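Local coordinates for protein serpin-ZX (Arabidopsis thaliana, PDB 3LE2) that inhibits target proteases, including metacaspase-9 and RD21A, through a reactive-centre loop whose cleavage traps the protease covalently, thereby limiting programmed cell death, at residues A[220-225]-A[266-271]; A[237-242]-A[375-380]. All blocks are in the same frame, centred on the assembly; numbering follows the deposited sequence.

Followed from the N terminus, the chain reaches these contacts at strand 220-226, well past its first strands and helices, and then turns back into its antiparallel neighbour, strand 236-243. After helix 249-258 it returns at 266-271 to cover strand 220-226, so contact 1 closes a loop of 40 residues. Contact 2 starts within that loop, at 237-242, and ends far beyond it, at 375-380 after the reactive-centre loop; the two closures therefore cross. The strands 220-226, 236-243 and 370-376 lie in that order in the serpin's B sheet. Backbone bonds join the first two, and G224 packs on Y239, linking the contacts, whose centres are about 9 Å apart.

Contact 1: residues A[220-225]-A[266-271]; sequences FKVLGL and HIPRRQ
F220 and H266 form an oblique aromatic pair at the start of the strand, with ring planes at 46° and centroids 5.5 Å apart. The touch is made at the rim of the phenyl ring, where F220 CZ lies 3.7 Å from H266 CD2. A chi1 of 61° places F220 CG between the backbone N and carbonyl carbon, and the ring leaves from there. The histidine suits this place because it is aromatic yet has polar ring atoms: its ND1 is bonded to F262 O, its ring stacks on F262, and it meets Y217 edge to face. Together with V222 and G224 on the same side of the strand, F220 receives the returning loop.

Van der Waals packing continues further along. V222, compact and branched at CB, packs against the loop from close in: CG1 lies 3.6 Å from H266 O and makes an apolar pair with P268 CG at 3.9 Å. The proline ring crosses the valine at about a right angle and brings CG to 3.5 Å from V222 O. P268 CG also comes within 3.9 Å of G224 N; glycine, having no side chain, lets the ring lie close over the strand backbone.

Beyond P268 the loop leads to strand 271-274, while the L223 side chain, on the other side of the strand, packs on F240 and F364. The arrangement is that of the serpin B sheet, one face of which is covered by the connection following helix 249-258.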
loop_
_atom_site.group_PDB
_atom_site.type_symbol
_atom_site.label_atom_id
_atom_site.label_comp_id
_atom_site.label_asym_id
_atom_site.label_seq_id
_atom_site.Cartn_x
_atom_site.Cartn_y
_atom_site.Cartn_z
ATOM N N PHE A 220 -12.240 19.172 3.480
ATOM C CA PHE A 220 -12.377 17.736 3.261
ATOM C C PHE A 220 -12.958 17.021 4.455
ATOM O O PHE A 220 -13.123 17.600 5.519
ATOM C CB PHE A 220 -11.029 17.105 2.913
ATOM C CG PHE A 220 -9.987 17.254 3.988
ATOM C CD1 PHE A 220 -9.262 18.437 4.120
ATOM C CD2 PHE A 220 -9.718 16.209 4.867
ATOM C CE1 PHE A 220 -8.290 18.571 5.112
ATOM C CE2 PHE A 220 -8.747 16.345 5.871
ATOM C CZ PHE A 220 -8.032 17.519 5.980
ATOM N N LYS A 221 -13.274 15.749 4.262
ATOM C CA LYS A 221 -13.736 14.905 5.344
ATOM C C LYS A 221 -12.989 13.581 5.347
ATOM O O LYS A 221 -12.414 13.176 4.332
ATOM C CB LYS A 221 -15.228 14.669 5.226
ATOM C CG LYS A 221 -16.054 15.919 5.419
ATOM C CD LYS A 221 -17.484 15.664 4.984
ATOM C CE LYS A 221 -18.219 16.960 4.762
ATOM N NZ LYS A 221 -19.641 16.679 4.430
ATOM N N VAL A 222 -12.976 12.923 6.500
ATOM C CA VAL A 222 -12.373 11.603 6.598
ATOM C C VAL A 222 -13.329 10.588 7.210
ATOM O O VAL A 222 -13.992 10.867 8.216
ATOM C CB VAL A 222 -11.075 11.625 7.404
ATOM C CG1 VAL A 222 -10.455 10.224 7.431
ATOM C CG2 VAL A 222 -10.109 12.636 6.805
ATOM N N LEU A 223 -13.411 9.419 6.573
ATOM C CA LEU A 223 -14.208 8.307 7.081
ATOM C C LEU A 223 -13.287 7.138 7.396
ATOM O O LEU A 223 -12.407 6.818 6.606
ATOM C CB LEU A 223 -15.259 7.881 6.062
ATOM C CG LEU A 223 -15.837 6.475 6.260
ATOM C CD1 LEU A 223 -16.775 6.414 7.450
ATOM C CD2 LEU A 223 -16.545 6.021 4.996
ATOM N N GLY A 224 -13.453 6.531 8.571
ATOM C CA GLY A 224 -12.712 5.328 8.904
ATOM C C GLY A 224 -13.654 4.137 8.926
ATOM O O GLY A 224 -14.733 4.220 9.512
ATOM N N LEU A 225 -13.265 3.044 8.270
ATOM C CA LEU A 225 -14.032 1.780 8.309
ATOM C C LEU A 225 -13.160 0.636 8.809
ATOM O O LEU A 225 -12.382 0.074 8.038
ATOM C CB LEU A 225 -14.583 1.405 6.923
ATOM C CG LEU A 225 -15.653 2.268 6.247
ATOM C CD1 LEU A 225 -15.977 1.721 4.893
ATOM C CD2 LEU A 225 -16.920 2.345 7.070
ATOM N N HIS A 266 -5.461 12.821 11.384
ATOM C CA HIS A 266 -6.767 12.792 10.714
ATOM C C HIS A 266 -7.398 11.403 10.776
ATOM O O HIS A 266 -7.737 10.810 9.747
ATOM C CB HIS A 266 -6.639 13.317 9.277
ATOM C CG HIS A 266 -6.246 14.759 9.228
ATOM N ND1 HIS A 266 -4.937 15.175 9.340
ATOM C CD2 HIS A 266 -6.995 15.887 9.162
ATOM C CE1 HIS A 266 -4.894 16.498 9.312
ATOM N NE2 HIS A 266 -6.128 16.953 9.203
ATOM N N ILE A 267 -7.515 10.900 12.006
ATOM C CA ILE A 267 -8.109 9.608 12.320
ATOM C C ILE A 267 -9.380 9.855 13.138
ATOM O O ILE A 267 -9.314 10.255 14.309
ATOM C CB ILE A 267 -7.121 8.736 13.135
ATOM C CG1 ILE A 267 -5.920 8.351 12.285
ATOM C CG2 ILE A 267 -7.776 7.448 13.647
ATOM C CD1 ILE A 267 -4.851 7.629 13.079
ATOM N N PRO A 268 -10.550 9.650 12.514
ATOM C CA PRO A 268 -11.801 9.935 13.225
ATOM C C PRO A 268 -12.000 8.875 14.281
ATOM O O PRO A 268 -12.019 7.698 13.937
ATOM C CB PRO A 268 -12.882 9.770 12.145
ATOM C CG PRO A 268 -12.167 9.439 10.864
ATOM C CD PRO A 268 -10.772 9.056 11.181
ATOM N N ARG A 269 -12.166 9.261 15.536
ATOM C CA ARG A 269 -12.238 8.266 16.600
ATOM C C ARG A 269 -13.622 8.128 17.222
ATOM O O ARG A 269 -13.845 7.236 18.037
ATOM C CB ARG A 269 -11.179 8.540 17.669
ATOM C CG ARG A 269 -9.791 8.199 17.187
ATOM C CD ARG A 269 -8.747 8.325 18.294
ATOM N NE ARG A 269 -7.450 7.844 17.824
ATOM C CZ ARG A 269 -6.567 8.597 17.178
ATOM N NH1 ARG A 269 -6.827 9.880 16.933
ATOM N NH2 ARG A 269 -5.418 8.073 16.785
ATOM N N ARG A 270 -14.542 9.008 16.841
ATOM C CA ARG A 270 -15.923 8.922 17.315
ATOM C C ARG A 270 -16.892 8.540 16.195
ATOM O O ARG A 270 -16.855 9.117 15.101
ATOM C CB ARG A 270 -16.382 10.254 17.906
ATOM C CG ARG A 270 -15.678 10.640 19.168
ATOM C CD ARG A 270 -16.392 11.787 19.856
ATOM N NE ARG A 270 -15.729 12.131 21.109
ATOM C CZ ARG A 270 -15.834 11.420 22.229
ATOM N NH1 ARG A 270 -16.585 10.323 22.252
ATOM N NH2 ARG A 270 -15.188 11.802 23.325
ATOM N N GLN A 271 -17.765 7.582 16.475
ATOM C CA GLN A 271 -18.877 7.309 15.575
ATOM C C GLN A 271 -19.924 8.374 15.768
ATOM O O GLN A 271 -20.389 8.596 16.883
ATOM C CB GLN A 271 -19.482 5.940 15.854
ATOM C CG GLN A 271 -18.557 4.806 15.484
ATOM C CD GLN A 271 -19.142 3.449 15.803
ATOM O OE1 GLN A 271 -19.373 3.125 16.959
ATOM N NE2 GLN A 271 -19.361 2.641 14.775
#

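Contact 2: residues A[237-242]-A[375-380]; sequences SMYFYL and TENITG. With ACT (acetate ion), chain C.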
loop_
_atom_site.group_PDB
_atom_site.type_symbol
_atom_site.label_atom_id
_atom_site.label_comp_id
_atom_site.label_asym_id
_atom_site.label_seq_id
_atom_site.Cartn_x
_atom_site.Cartn_y
_atom_site.Cartn_z
ATOM N N SER A 237 -7.863 -0.744 9.447
ATOM C CA SER A 237 -8.979 0.091 9.005
ATOM C C SER A 237 -8.683 0.659 7.621
ATOM O O SER A 237 -7.528 0.710 7.181
ATOM C CB SER A 237 -9.231 1.243 9.984
ATOM O OG SER A 237 -9.371 0.755 11.301
ATOM N N MET A 238 -9.732 1.084 6.938
ATOM C CA MET A 238 -9.569 1.794 5.679
ATOM C C MET A 238 -10.071 3.204 5.895
ATOM O O MET A 238 -11.119 3.421 6.503
ATOM C CB MET A 238 -10.321 1.106 4.517
ATOM C CG MET A 238 -10.293 1.901 3.194
ATOM S SD MET A 238 -11.144 1.107 1.812
ATOM C CE MET A 238 -9.911 -0.106 1.325
ATOM N N TYR A 239 -9.300 4.166 5.418
ATOM C CA TYR A 239 -9.667 5.553 5.566
ATOM C C TYR A 239 -9.934 6.157 4.202
ATOM O O TYR A 239 -9.221 5.864 3.221
ATOM C CB TYR A 239 -8.564 6.315 6.315
ATOM C CG TYR A 239 -8.413 5.828 7.741
ATOM C CD1 TYR A 239 -9.300 6.233 8.736
ATOM C CD2 TYR A 239 -7.413 4.933 8.078
ATOM C CE1 TYR A 239 -9.185 5.755 10.034
ATOM C CE2 TYR A 239 -7.280 4.469 9.360
ATOM C CZ TYR A 239 -8.162 4.879 10.340
ATOM O OH TYR A 239 -7.995 4.391 11.612
ATOM N N PHE A 240 -10.981 6.980 4.152
ATOM C CA PHE A 240 -11.392 7.677 2.938
ATOM C C PHE A 240 -11.207 9.165 3.165
ATOM O O PHE A 240 -11.733 9.707 4.133
ATOM C CB PHE A 240 -12.865 7.405 2.631
ATOM C CG PHE A 240 -13.186 5.953 2.410
ATOM C CD1 PHE A 240 -13.517 5.491 1.151
ATOM C CD2 PHE A 240 -13.161 5.053 3.467
ATOM C CE1 PHE A 240 -13.815 4.162 0.939
ATOM C CE2 PHE A 240 -13.457 3.721 3.263
ATOM C CZ PHE A 240 -13.783 3.276 1.996
ATOM N N TYR A 241 -10.448 9.806 2.277
ATOM C CA TYR A 241 -10.204 11.233 2.355
ATOM C C TYR A 241 -10.909 11.911 1.199
ATOM O O TYR A 241 -10.470 11.821 0.047
ATOM C CB TYR A 241 -8.705 11.542 2.349
ATOM C CG TYR A 241 -7.952 10.765 3.402
ATOM C CD1 TYR A 241 -7.509 11.377 4.587
ATOM C CD2 TYR A 241 -7.686 9.412 3.222
ATOM C CE1 TYR A 241 -6.817 10.644 5.561
ATOM C CE2 TYR A 241 -7.001 8.676 4.179
ATOM C CZ TYR A 241 -6.569 9.286 5.340
ATOM O OH TYR A 241 -5.896 8.518 6.261
ATOM N N LEU A 242 -11.997 12.598 1.534
ATOM C CA LEU A 242 -12.935 13.136 0.565
ATOM C C LEU A 242 -12.918 14.670 0.498
ATOM O O LEU A 242 -13.416 15.339 1.392
ATOM C CB LEU A 242 -14.334 12.644 0.926
ATOM C CG LEU A 242 -15.501 12.919 -0.021
ATOM C CD1 LEU A 242 -15.308 12.167 -1.322
ATOM C CD2 LEU A 242 -16.822 12.526 0.639
ATOM N N THR A 375 -4.420 1.079 7.012
ATOM C CA THR A 375 -3.376 1.082 8.015
ATOM C C THR A 375 -3.647 0.068 9.092
ATOM O O THR A 375 -4.791 -0.313 9.355
ATOM C CB THR A 375 -3.308 2.419 8.752
ATOM O OG1 THR A 375 -4.475 2.542 9.568
ATOM C CG2 THR A 375 -3.266 3.571 7.776
ATOM N N GLU A 376 -2.566 -0.340 9.736
ATOM C CA GLU A 376 -2.667 -1.157 10.911
ATOM C C GLU A 376 -2.519 -0.157 12.059
ATOM O O GLU A 376 -1.502 0.540 12.177
ATOM C CB GLU A 376 -1.591 -2.249 10.884
ATOM C CG GLU A 376 -1.813 -3.370 11.890
ATOM C CD GLU A 376 -1.639 -2.891 13.326
ATOM O OE1 GLU A 376 -0.520 -2.435 13.649
ATOM O OE2 GLU A 376 -2.614 -2.951 14.116
ATOM N N ASN A 377 -3.567 -0.056 12.871
ATOM C CA ASN A 377 -3.672 1.000 13.882
ATOM C C ASN A 377 -2.732 0.880 15.094
ATOM O O ASN A 377 -2.342 1.891 15.665
ATOM C CB ASN A 377 -5.135 1.167 14.337
ATOM C CG ASN A 377 -6.058 1.700 13.208
ATOM O OD1 ASN A 377 -5.806 2.761 12.618
ATOM N ND2 ASN A 377 -7.140 0.965 12.925
ATOM N N ILE A 378 -2.358 -0.336 15.485
ATOM C CA ILE A 378 -1.457 -0.506 16.629
ATOM C C ILE A 378 -0.063 0.053 16.341
ATOM O O ILE A 378 0.516 0.778 17.160
ATOM C CB ILE A 378 -1.273 -1.985 17.041
ATOM C CG1 ILE A 378 -2.617 -2.693 17.265
ATOM C CG2 ILE A 378 -0.337 -2.084 18.247
ATOM C CD1 ILE A 378 -3.582 -1.959 18.141
ATOM N N THR A 379 0.480 -0.289 15.177
ATOM C CA THR A 379 1.821 0.154 14.813
ATOM C C THR A 379 1.796 1.455 14.020
ATOM O O THR A 379 2.830 2.104 13.856
ATOM C CB THR A 379 2.520 -0.891 13.935
ATOM O OG1 THR A 379 1.776 -1.041 12.726
ATOM C CG2 THR A 379 2.585 -2.234 14.644
ATOM N N GLY A 380 0.627 1.823 13.506
ATOM C CA GLY A 380 0.533 2.943 12.583
ATOM C C GLY A 380 1.114 2.674 11.195
ATOM O O GLY A 380 1.163 3.570 10.364
HETATM C C ACT C . -11.010 4.295 13.172
HETATM O O ACT C . -11.214 3.248 12.496
HETATM O OXT ACT C . -11.118 5.390 12.563
HETATM C CH3 ACT C . -10.662 4.250 14.633
#
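S237 and T375 form a hydrogen-bonded antiparallel pair in which N-H and C=O of each residue are both satisfied: S237 N to T375 O and T375 N to S237 O, each 3.1 Å. Just beyond this pair, N377 extends the pairing with its side-chain amide, suited to the place by offering a donor and an acceptor together. Its ND2 gives a hydrogen to S237 OG at 2.8 Å, with the serine oxygen almost in the amide plane. Its OD1 accepts from Y239 OH at 2.9 Å, the donor tilted 27° from the carbonyl plane and the two side chains tip to tip. T375 OG1 adds a weak bond to the same OD1 and lies at the edge of the tyrosine ring, 3.4 Å from CE2. An acetate, probably from the crystallisation liquor, puts O 3.3 Å from S237 OG, at most a weak bond, and OXT 3.2 Å from Y239 CE1.

E376 looks after the turn that follows. Its OE1 takes both T379 N and T379 OG1, while OE2 takes I378 N and also Q235 N. The arrangement is that of a beta-hairpin turn in the serpin B sheet, where strand 370-376 ends beside 236-243 before returning as 382-388.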